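Local coordinates for protein CRISPR system Cmr subunit Cmr1-1 (Pyrococcus furiosus, PDB 4W8Z) that binds RNA and, together with Cmr6, caps the elongated type III-B Cmr ribonucleoprotein complex of the CRISPR adaptive immune system, at residues Arg43-Ala48 against Arg298-Phe303; Arg197-Thr202 against Ala221-Ser226; Ala281-Phe286 against Thr306-Val311. All coordinates share one frame; numbering follows the deposited sequence.

How the contacts relate
Contact 1, near the centre of the chain, is touched by both of the others; it sets helix 38-54 against strand 294-302. Contact 2 is centred about 9 Å from it and nested within the loop it closes: Ala48 O lies 2.9 Å from Leu223 N, a probable hydrogen bond. Contact 3, its centre about 13 Å from that of contact 1, joins it through the neighbouring strand 284-291 of the same sheet, where Trp285 N and Ile300 O are 2.9 Å apart, again a probable hydrogen bond. Contacts 2 and 3 have centres about 20 Å apart and do not touch. The structure is the apo form, and none of the three contacts holds a ligand.

Contact 1. Residues Arg43-Ala48 against Arg298-Phe303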
loop_
_atom_site.group_PDB
_atom_site.type_symbol
_atom_site.label_atom_id
_atom_site.label_comp_id
_atom_site.label_asym_id
_atom_site.label_seq_id
_atom_site.Cartn_x
_atom_site.Cartn_y
_atom_site.Cartn_z
ATOM N N ARG A 43 2.916 9.958 -5.566
ATOM C CA ARG A 43 3.910 9.855 -6.622
ATOM C C ARG A 43 4.149 8.393 -6.966
ATOM O O ARG A 43 4.247 8.030 -8.139
ATOM C CB ARG A 43 5.217 10.523 -6.199
ATOM C CG ARG A 43 6.133 10.864 -7.355
ATOM C CD ARG A 43 7.540 11.155 -6.881
ATOM N NE ARG A 43 8.309 11.848 -7.907
ATOM C CZ ARG A 43 8.445 13.166 -7.963
ATOM N NH1 ARG A 43 7.865 13.925 -7.041
ATOM N NH2 ARG A 43 9.159 13.727 -8.933
ATOM N N TRP A 44 4.227 7.553 -5.936
ATOM C CA TRP A 44 4.424 6.123 -6.140
ATOM C C TRP A 44 3.280 5.543 -6.953
ATOM O O TRP A 44 3.498 4.784 -7.897
ATOM C CB TRP A 44 4.536 5.383 -4.808
ATOM C CG TRP A 44 5.041 3.976 -4.962
ATOM C CD1 TRP A 44 6.326 3.552 -4.814
ATOM C CD2 TRP A 44 4.273 2.810 -5.304
ATOM N NE1 TRP A 44 6.411 2.197 -5.038
ATOM C CE2 TRP A 44 5.165 1.717 -5.343
ATOM C CE3 TRP A 44 2.918 2.584 -5.576
ATOM C CZ2 TRP A 44 4.750 0.422 -5.644
ATOM C CZ3 TRP A 44 2.508 1.300 -5.881
ATOM C CH2 TRP A 44 3.422 0.233 -5.913
ATOM N N TRP A 45 2.058 5.914 -6.586
ATOM C CA TRP A 45 0.877 5.332 -7.204
ATOM C C TRP A 45 0.632 5.859 -8.604
ATOM O O TRP A 45 -0.010 5.191 -9.413
ATOM C CB TRP A 45 -0.352 5.560 -6.320
ATOM C CG TRP A 45 -0.533 4.430 -5.373
ATOM C CD1 TRP A 45 -0.318 4.442 -4.027
ATOM C CD2 TRP A 45 -0.911 3.092 -5.710
ATOM N NE1 TRP A 45 -0.560 3.198 -3.500
ATOM C CE2 TRP A 45 -0.924 2.349 -4.513
ATOM C CE3 TRP A 45 -1.245 2.450 -6.909
ATOM C CZ2 TRP A 45 -1.263 0.996 -4.475
ATOM C CZ3 TRP A 45 -1.581 1.109 -6.871
ATOM C CH2 TRP A 45 -1.589 0.395 -5.660
ATOM N N PHE A 46 1.148 7.044 -8.903
ATOM C CA PHE A 46 1.060 7.551 -10.263
ATOM C C PHE A 46 1.851 6.648 -11.198
ATOM O O PHE A 46 1.426 6.368 -12.316
ATOM C CB PHE A 46 1.576 8.986 -10.360
ATOM C CG PHE A 46 1.734 9.466 -11.769
ATOM C CD1 PHE A 46 0.635 9.890 -12.494
ATOM C CD2 PHE A 46 2.978 9.476 -12.375
ATOM C CE1 PHE A 46 0.777 10.322 -13.796
ATOM C CE2 PHE A 46 3.126 9.906 -13.675
ATOM C CZ PHE A 46 2.023 10.332 -14.387
ATOM N N ARG A 47 3.009 6.198 -10.730
ATOM C CA ARG A 47 3.884 5.358 -11.536
ATOM C C ARG A 47 3.248 4.000 -11.790
ATOM O O ARG A 47 3.425 3.409 -12.852
ATOM C CB ARG A 47 5.239 5.179 -10.857
ATOM C CG ARG A 47 5.979 6.470 -10.575
ATOM C CD ARG A 47 7.445 6.181 -10.322
ATOM N NE ARG A 47 7.968 5.288 -11.354
ATOM C CZ ARG A 47 9.258 5.057 -11.570
ATOM N NH1 ARG A 47 10.181 5.658 -10.829
ATOM N NH2 ARG A 47 9.625 4.226 -12.535
ATOM N N ALA A 48 2.506 3.510 -10.803
ATOM C CA ALA A 48 1.843 2.218 -10.917
ATOM C C ALA A 48 0.677 2.291 -11.897
ATOM O O ALA A 48 0.399 1.331 -12.617
ATOM C CB ALA A 48 1.365 1.744 -9.555
ATOM N N ARG A 298 -7.495 -6.174 3.292
ATOM C CA ARG A 298 -7.159 -5.938 1.893
ATOM C C ARG A 298 -5.760 -6.437 1.573
ATOM O O ARG A 298 -4.805 -6.106 2.269
ATOM C CB ARG A 298 -7.271 -4.453 1.551
ATOM C CG ARG A 298 -6.939 -4.126 0.107
ATOM C CD ARG A 298 -7.094 -2.645 -0.169
ATOM N NE ARG A 298 -6.188 -1.848 0.656
ATOM C CZ ARG A 298 -6.524 -0.702 1.239
ATOM N NH1 ARG A 298 -7.746 -0.210 1.084
ATOM N NH2 ARG A 298 -5.635 -0.047 1.974
ATOM N N ILE A 299 -5.642 -7.234 0.515
ATOM C CA ILE A 299 -4.352 -7.762 0.087
ATOM C C ILE A 299 -4.071 -7.378 -1.359
ATOM O O ILE A 299 -4.932 -7.533 -2.223
ATOM C CB ILE A 299 -4.302 -9.295 0.218
ATOM C CG1 ILE A 299 -4.492 -9.707 1.674
ATOM C CG2 ILE A 299 -2.989 -9.842 -0.311
ATOM C CD1 ILE A 299 -5.575 -10.730 1.860
ATOM N N ILE A 300 -2.875 -6.867 -1.630
ATOM C CA ILE A 300 -2.488 -6.622 -3.011
ATOM C C ILE A 300 -1.146 -7.298 -3.322
ATOM O O ILE A 300 -0.212 -7.255 -2.521
ATOM C CB ILE A 300 -2.428 -5.101 -3.327
ATOM C CG1 ILE A 300 -2.054 -4.872 -4.798
ATOM C CG2 ILE A 300 -1.465 -4.383 -2.401
ATOM C CD1 ILE A 300 -2.394 -3.489 -5.311
ATOM N N LYS A 301 -1.078 -7.950 -4.481
ATOM C CA LYS A 301 0.129 -8.651 -4.924
ATOM C C LYS A 301 0.648 -8.088 -6.251
ATOM O O LYS A 301 -0.087 -8.041 -7.232
ATOM C CB LYS A 301 -0.154 -10.150 -5.060
ATOM C CG LYS A 301 -0.227 -10.881 -3.730
ATOM C CD LYS A 301 -0.792 -12.286 -3.870
ATOM C CE LYS A 301 -2.296 -12.250 -4.050
ATOM N NZ LYS A 301 -2.910 -13.608 -3.963
ATOM N N PHE A 302 1.912 -7.662 -6.277
ATOM C CA PHE A 302 2.483 -7.014 -7.463
ATOM C C PHE A 302 3.377 -7.933 -8.294
ATOM O O PHE A 302 4.412 -8.388 -7.814
ATOM C CB PHE A 302 3.301 -5.786 -7.059
ATOM C CG PHE A 302 2.496 -4.700 -6.421
ATOM C CD1 PHE A 302 1.723 -3.851 -7.194
ATOM C CD2 PHE A 302 2.525 -4.512 -5.048
ATOM C CE1 PHE A 302 0.983 -2.845 -6.612
ATOM C CE2 PHE A 302 1.791 -3.506 -4.457
ATOM C CZ PHE A 302 1.018 -2.669 -5.239
ATOM N N PHE A 303 3.007 -8.174 -9.548
ATOM C CA PHE A 303 3.804 -9.043 -10.411
ATOM C C PHE A 303 4.570 -8.234 -11.453
ATOM O O PHE A 303 3.964 -7.511 -12.239
ATOM C CB PHE A 303 2.912 -10.082 -11.101
ATOM C CG PHE A 303 2.053 -10.879 -10.149
ATOM C CD1 PHE A 303 2.626 -11.789 -9.276
ATOM C CD2 PHE A 303 0.674 -10.723 -10.137
ATOM C CE1 PHE A 303 1.845 -12.522 -8.403
ATOM C CE2 PHE A 303 -0.113 -11.457 -9.267
ATOM C CZ PHE A 303 0.475 -12.356 -8.399
#
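Trp44 and Trp45 reach across from a helix to meet Ile300 and Phe302 on a strand, an instance of helix-on-sheet packing in which large aromatic side chains fill the distance between helix and strand. Helix 38-54 belongs to the N-terminal RAMP region and strand 294-302 to the antiparallel sheet of the C-terminal Cmr1-like region, so the contact joins the two RAMP-related parts of the chain. The axes of helix 43-48 and strand 298-302 stay 13.7 Å apart and are inclined at 59°, a separation that side chains alone must span.

The aromatic interactions come first. Trp44 presents the edge of its six-membered ring to the face of Phe302 in an offset edge-to-face pair, with centroids 5.6 Å apart and planes at 70°. With CG of Trp44 set trans to the backbone N (chi1 -167°), the indole extends toward the strand and its CH2 leads the approach. Trp44 also sets CZ3 over one face of the Trp45 ring, 3.7 Å above its plane and over its centre. Trp285 of the adjoining strand adds to the cluster, meeting both Phe302 and Trp44.

Aliphatic packing follows. On the side of Phe302 opposite Trp44, CG1 of Ile300 rests over the ring, offset toward its rim, and the phenyl group is thereby enclosed between an indole edge and an isoleucine branch. No hydrogen bond crosses the contact; Ala148, Leu149 and Leu152 of helix 136-152 also pack on Trp45, extending the apolar environment. At the tip of Trp45, CH2 has two neighbours: it lies at the edge of the Phe302 ring, near the plane of that ring, and Ile300 CD1 sits in the plane of the indole 4.0 Å from Trp45 CH2.

Contact 2. Residues Arg197-Thr202 against Ala221-Ser226; sequences RVLDVT and ATLKFS
Leu199, from helix 188-206, meets both Leu223 and Lys224 with its CD1 while its CD2 turns to the end of Lys224, and of the residues on both sides it has the most area buried. Leu199 CD1 lies 3.9 Å from Leu223 CD2 and 4.2 Å from Lys224 CB. The other branch, Leu199 CD2, is 4.0 Å from Lys224 NZ. The backbones are nearest here, with Leu199 CA and Lys224 CA 7.3 Å apart.

Leu223 answers with its own methyl, CD2, and the two leucines meet at a slant. Farther in, the same side chain packs on Leu49 of helix 38-54 and Leu152 of helix 136-152, so Leu223 reaches from the helix 188-206 contact into the interior. Val198, one position before Leu199, also points toward the loop and packs on Leu144 and Trp147 of helix 136-152.

The loop that presents these residues leads into strand 226-231 of the C-terminal antiparallel sheet, and its bend is an ST motif: Thr222 OG1 accepts from Phe225 N at 3.3 Å. A second internal bond runs from Ser226 OG to Leu223 O, 2.7 Å long, with the hydroxyl tilted 25° from the carbonyl plane. The two bonds close overlapping turns, Thr222 to Phe225 and Leu223 to Ser226, while Ser52 OG of helix 38-54 is hydrogen-bonded to Lys224 N.

Lys224 contributes CB and its amino end, and no hydrogen bond crosses to the helix. Its chain passes Leu199 at about a right angle, extended as far as CE and then bent by the last torsion (chi4 67°), which sets the amino group beside the leucine methyl. On the way Lys224 CG lies 4.2 Å above the ring plane of Phe225, toward the rim.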
loop_
_atom_site.group_PDB
_atom_site.type_symbol
_atom_site.label_atom_id
_atom_site.label_comp_id
_atom_site.label_asym_id
_atom_site.label_seq_id
_atom_site.Cartn_x
_atom_site.Cartn_y
_atom_site.Cartn_z
ATOM N N ARG A 197 -12.489 1.261 -14.213
ATOM C CA ARG A 197 -12.674 2.642 -14.630
ATOM C C ARG A 197 -11.375 3.443 -14.548
ATOM O O ARG A 197 -11.016 4.152 -15.490
ATOM C CB ARG A 197 -13.757 3.298 -13.778
ATOM C CG ARG A 197 -13.837 4.810 -13.901
ATOM C CD ARG A 197 -14.206 5.231 -15.308
ATOM N NE ARG A 197 -15.248 4.383 -15.879
ATOM C CZ ARG A 197 -16.549 4.551 -15.677
ATOM N NH1 ARG A 197 -16.983 5.535 -14.904
ATOM N NH2 ARG A 197 -17.415 3.725 -16.244
ATOM N N VAL A 198 -10.678 3.327 -13.418
ATOM C CA VAL A 198 -9.434 4.058 -13.194
ATOM C C VAL A 198 -8.383 3.635 -14.214
ATOM O O VAL A 198 -7.642 4.464 -14.744
ATOM C CB VAL A 198 -8.887 3.838 -11.762
ATOM C CG1 VAL A 198 -7.475 4.393 -11.633
ATOM C CG2 VAL A 198 -9.814 4.464 -10.726
ATOM N N LEU A 199 -8.335 2.339 -14.499
ATOM C CA LEU A 199 -7.419 1.833 -15.508
ATOM C C LEU A 199 -7.762 2.442 -16.864
ATOM O O LEU A 199 -6.917 3.068 -17.497
ATOM C CB LEU A 199 -7.473 0.307 -15.576
ATOM C CG LEU A 199 -6.228 -0.337 -16.184
ATOM C CD1 LEU A 199 -5.053 -0.229 -15.215
ATOM C CD2 LEU A 199 -6.496 -1.788 -16.586
ATOM N N ASP A 200 -9.015 2.281 -17.285
ATOM C CA ASP A 200 -9.473 2.741 -18.595
ATOM C C ASP A 200 -9.299 4.240 -18.825
ATOM O O ASP A 200 -8.900 4.660 -19.908
ATOM C CB ASP A 200 -10.942 2.370 -18.789
ATOM C CG ASP A 200 -11.145 0.886 -18.984
ATOM O OD1 ASP A 200 -10.218 0.223 -19.489
ATOM O OD2 ASP A 200 -12.235 0.385 -18.638
ATOM N N VAL A 201 -9.601 5.044 -17.812
ATOM C CA VAL A 201 -9.503 6.495 -17.936
ATOM C C VAL A 201 -8.054 6.985 -18.028
ATOM O O VAL A 201 -7.732 7.837 -18.859
ATOM C CB VAL A 201 -10.207 7.190 -16.754
ATOM C CG1 VAL A 201 -9.687 8.598 -16.566
ATOM C CG2 VAL A 201 -11.701 7.207 -16.977
ATOM N N THR A 202 -7.186 6.432 -17.186
ATOM C CA THR A 202 -5.787 6.847 -17.119
ATOM C C THR A 202 -5.095 6.759 -18.475
ATOM O O THR A 202 -4.297 7.627 -18.829
ATOM C CB THR A 202 -5.003 5.993 -16.099
ATOM O OG1 THR A 202 -5.665 6.037 -14.830
ATOM C CG2 THR A 202 -3.581 6.510 -15.942
ATOM N N ALA A 221 6.345 -2.402 -10.558
ATOM C CA ALA A 221 4.977 -2.632 -10.109
ATOM C C ALA A 221 3.994 -1.731 -10.841
ATOM O O ALA A 221 4.214 -0.526 -10.970
ATOM C CB ALA A 221 4.867 -2.416 -8.608
ATOM N N THR A 222 2.915 -2.328 -11.332
ATOM C CA THR A 222 1.845 -1.582 -11.975
ATOM C C THR A 222 0.505 -2.070 -11.451
ATOM O O THR A 222 0.395 -3.198 -10.963
ATOM C CB THR A 222 1.860 -1.733 -13.513
ATOM O OG1 THR A 222 1.543 -3.086 -13.870
ATOM C CG2 THR A 222 3.213 -1.346 -14.092
ATOM N N LEU A 223 -0.515 -1.224 -11.555
ATOM C CA LEU A 223 -1.860 -1.622 -11.169
ATOM C C LEU A 223 -2.373 -2.737 -12.072
ATOM O O LEU A 223 -2.962 -3.705 -11.596
ATOM C CB LEU A 223 -2.819 -0.432 -11.222
ATOM C CG LEU A 223 -4.284 -0.846 -11.031
ATOM C CD1 LEU A 223 -4.503 -1.404 -9.633
ATOM C CD2 LEU A 223 -5.245 0.292 -11.332
ATOM N N LYS A 224 -2.143 -2.588 -13.374
ATOM C CA LYS A 224 -2.641 -3.538 -14.368
ATOM C C LYS A 224 -2.228 -4.967 -14.066
ATOM O O LYS A 224 -3.037 -5.888 -14.162
ATOM C CB LYS A 224 -2.152 -3.168 -15.766
ATOM C CG LYS A 224 -2.797 -3.992 -16.870
ATOM C CD LYS A 224 -2.046 -3.858 -18.176
ATOM C CE LYS A 224 -2.958 -4.126 -19.358
ATOM N NZ LYS A 224 -4.000 -3.062 -19.482
ATOM N N PHE A 225 -0.966 -5.147 -13.700
ATOM C CA PHE A 225 -0.451 -6.481 -13.436
ATOM C C PHE A 225 -0.332 -6.744 -11.946
ATOM O O PHE A 225 0.765 -6.935 -11.422
ATOM C CB PHE A 225 0.896 -6.673 -14.132
ATOM C CG PHE A 225 0.799 -6.647 -15.633
ATOM C CD1 PHE A 225 0.303 -7.741 -16.325
ATOM C CD2 PHE A 225 1.181 -5.523 -16.350
ATOM C CE1 PHE A 225 0.201 -7.720 -17.700
ATOM C CE2 PHE A 225 1.079 -5.497 -17.726
ATOM C CZ PHE A 225 0.589 -6.597 -18.401
ATOM N N SER A 226 -1.476 -6.754 -11.271
ATOM C CA SER A 226 -1.516 -7.017 -9.839
ATOM C C SER A 226 -2.772 -7.796 -9.459
ATOM O O SER A 226 -3.716 -7.876 -10.238
ATOM C CB SER A 226 -1.451 -5.704 -9.049
ATOM O OG SER A 226 -2.622 -4.931 -9.242
#

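Contact 3. Residues Ala281-Phe286 against Thr306-Val311; sequences ASPLWF and TFHPEV
Each carboxylate oxygen of Glu310 has a partner of its own, OE1 a salt bridge with Arg255 NH2 and OE2 a hydrogen bond with Tyr259 OH, and two residues earlier in the same loop His308 meets Pro283. That pair carries the contact. Pro283 crosses the imidazole at about a right angle, its CG over one face and its CD 4.2 Å from His308 CD2. The opposite face takes Thr306 CG2, 3.8 Å above the ring plane, so the ring lies between a proline and a threonine methyl. With CG of His308 beside the backbone N (chi1 -43°), the imidazole is directed toward Pro283, although this residue is poorly ordered.

This is surface packing where the loop after strand 294-302 passes the entry to strand 284-291, the other arm of the same hairpin. Thr306 OG1 is hydrogen-bonded to Ser219 O, a further polar tie on the loop. Since no hydrogen bond links the two segments, Pro283 and His308 meet through non-polar, non-directional packing, which is consistent with the poor order of His308; Thr306 and Glu310 supply directional bonds on the loop.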
loop_
_atom_site.group_PDB
_atom_site.type_symbol
_atom_site.label_atom_id
_atom_site.label_comp_id
_atom_site.label_asym_id
_atom_site.label_seq_id
_atom_site.Cartn_x
_atom_site.Cartn_y
_atom_site.Cartn_z
ATOM N N ALA A 281 8.586 -15.430 -6.130
ATOM C CA ALA A 281 7.365 -14.905 -5.527
ATOM C C ALA A 281 7.410 -13.379 -5.450
ATOM O O ALA A 281 8.480 -12.767 -5.490
ATOM C CB ALA A 281 7.145 -15.507 -4.149
ATOM N N SER A 282 6.235 -12.774 -5.331
ATOM C CA SER A 282 6.081 -11.343 -5.544
ATOM C C SER A 282 5.719 -10.608 -4.259
ATOM O O SER A 282 5.217 -11.224 -3.317
ATOM C CB SER A 282 5.015 -11.114 -6.612
ATOM O OG SER A 282 5.230 -11.981 -7.714
ATOM N N PRO A 283 5.983 -9.290 -4.211
ATOM C CA PRO A 283 5.607 -8.493 -3.035
ATOM C C PRO A 283 4.122 -8.602 -2.689
ATOM O O PRO A 283 3.270 -8.641 -3.580
ATOM C CB PRO A 283 5.950 -7.062 -3.456
ATOM C CG PRO A 283 7.012 -7.220 -4.481
ATOM C CD PRO A 283 6.686 -8.480 -5.221
ATOM N N LEU A 284 3.822 -8.655 -1.396
ATOM C CA LEU A 284 2.442 -8.640 -0.926
ATOM C C LEU A 284 2.267 -7.561 0.140
ATOM O O LEU A 284 3.019 -7.505 1.109
ATOM C CB LEU A 284 2.046 -10.017 -0.381
ATOM C CG LEU A 284 0.586 -10.263 0.010
ATOM C CD1 LEU A 284 0.262 -11.742 -0.108
ATOM C CD2 LEU A 284 0.303 -9.781 1.423
ATOM N N TRP A 285 1.278 -6.696 -0.053
ATOM C CA TRP A 285 0.949 -5.685 0.946
ATOM C C TRP A 285 -0.396 -6.025 1.542
ATOM O O TRP A 285 -1.234 -6.622 0.872
ATOM C CB TRP A 285 0.895 -4.281 0.343
ATOM C CG TRP A 285 2.131 -3.827 -0.362
ATOM C CD1 TRP A 285 3.305 -4.509 -0.498
ATOM C CD2 TRP A 285 2.310 -2.579 -1.037
ATOM N NE1 TRP A 285 4.204 -3.758 -1.218
ATOM C CE2 TRP A 285 3.614 -2.570 -1.562
ATOM C CE3 TRP A 285 1.488 -1.473 -1.257
ATOM C CZ2 TRP A 285 4.118 -1.496 -2.288
ATOM C CZ3 TRP A 285 1.991 -0.404 -1.976
ATOM C CH2 TRP A 285 3.295 -0.422 -2.480
ATOM N N PHE A 286 -0.620 -5.653 2.795
ATOM C CA PHE A 286 -1.967 -5.761 3.328
ATOM C C PHE A 286 -2.329 -4.576 4.210
ATOM O O PHE A 286 -1.460 -3.835 4.680
ATOM C CB PHE A 286 -2.165 -7.081 4.088
ATOM C CG PHE A 286 -1.226 -7.287 5.245
ATOM C CD1 PHE A 286 -1.547 -6.822 6.513
ATOM C CD2 PHE A 286 -0.046 -7.989 5.075
ATOM C CE1 PHE A 286 -0.691 -7.033 7.581
ATOM C CE2 PHE A 286 0.813 -8.203 6.139
ATOM C CZ PHE A 286 0.492 -7.723 7.393
ATOM N N THR A 306 11.414 -7.598 -12.593
ATOM C CA THR A 306 12.529 -7.508 -11.653
ATOM C C THR A 306 12.414 -8.553 -10.547
ATOM O O THR A 306 11.355 -8.714 -9.940
ATOM C CB THR A 306 12.621 -6.101 -11.012
ATOM O OG1 THR A 306 13.074 -5.156 -11.989
ATOM C CG2 THR A 306 13.587 -6.099 -9.833
ATOM N N PHE A 307 13.505 -9.272 -10.304
ATOM C CA PHE A 307 13.557 -10.243 -9.217
ATOM C C PHE A 307 13.761 -9.539 -7.878
ATOM O O PHE A 307 14.646 -8.693 -7.739
ATOM C CB PHE A 307 14.672 -11.265 -9.466
ATOM C CG PHE A 307 15.069 -12.049 -8.243
ATOM C CD1 PHE A 307 14.197 -12.957 -7.666
ATOM C CD2 PHE A 307 16.329 -11.891 -7.684
ATOM C CE1 PHE A 307 14.568 -13.683 -6.545
ATOM C CE2 PHE A 307 16.703 -12.614 -6.563
ATOM C CZ PHE A 307 15.822 -13.510 -5.996
ATOM N N HIS A 308 12.923 -9.881 -6.903
ATOM C CA HIS A 308 13.063 -9.358 -5.549
ATOM C C HIS A 308 13.392 -10.501 -4.602
ATOM O O HIS A 308 12.578 -11.407 -4.416
ATOM C CB HIS A 308 11.786 -8.648 -5.092
ATOM C CG HIS A 308 11.184 -7.759 -6.132
ATOM N ND1 HIS A 308 11.416 -6.401 -6.180
ATOM C CD2 HIS A 308 10.355 -8.036 -7.166
ATOM C CE1 HIS A 308 10.757 -5.880 -7.200
ATOM N NE2 HIS A 308 10.107 -6.851 -7.815
ATOM N N PRO A 309 14.587 -10.463 -3.998
ATOM C CA PRO A 309 15.020 -11.554 -3.121
ATOM C C PRO A 309 14.107 -11.726 -1.907
ATOM O O PRO A 309 13.581 -10.742 -1.383
ATOM C CB PRO A 309 16.427 -11.120 -2.692
ATOM C CG PRO A 309 16.426 -9.633 -2.842
ATOM C CD PRO A 309 15.565 -9.360 -4.035
ATOM N N GLU A 310 13.902 -12.971 -1.485
ATOM C CA GLU A 310 13.221 -13.230 -0.227
ATOM C C GLU A 310 14.251 -13.099 0.883
ATOM O O GLU A 310 13.912 -13.022 2.056
ATOM C CB GLU A 310 12.566 -14.615 -0.206
ATOM C CG GLU A 310 11.694 -14.870 1.026
ATOM C CD GLU A 310 10.920 -16.171 0.951
ATOM O OE1 GLU A 310 10.034 -16.391 1.806
ATOM O OE2 GLU A 310 11.205 -16.980 0.042
ATOM N N VAL A 311 15.518 -13.044 0.490
ATOM C CA VAL A 311 16.622 -13.006 1.434
ATOM C C VAL A 311 17.241 -11.614 1.560
ATOM O O VAL A 311 17.649 -11.006 0.566
ATOM C CB VAL A 311 17.705 -14.011 1.024
ATOM C CG1 VAL A 311 17.365 -15.391 1.553
ATOM C CG2 VAL A 311 17.830 -14.039 -0.492
#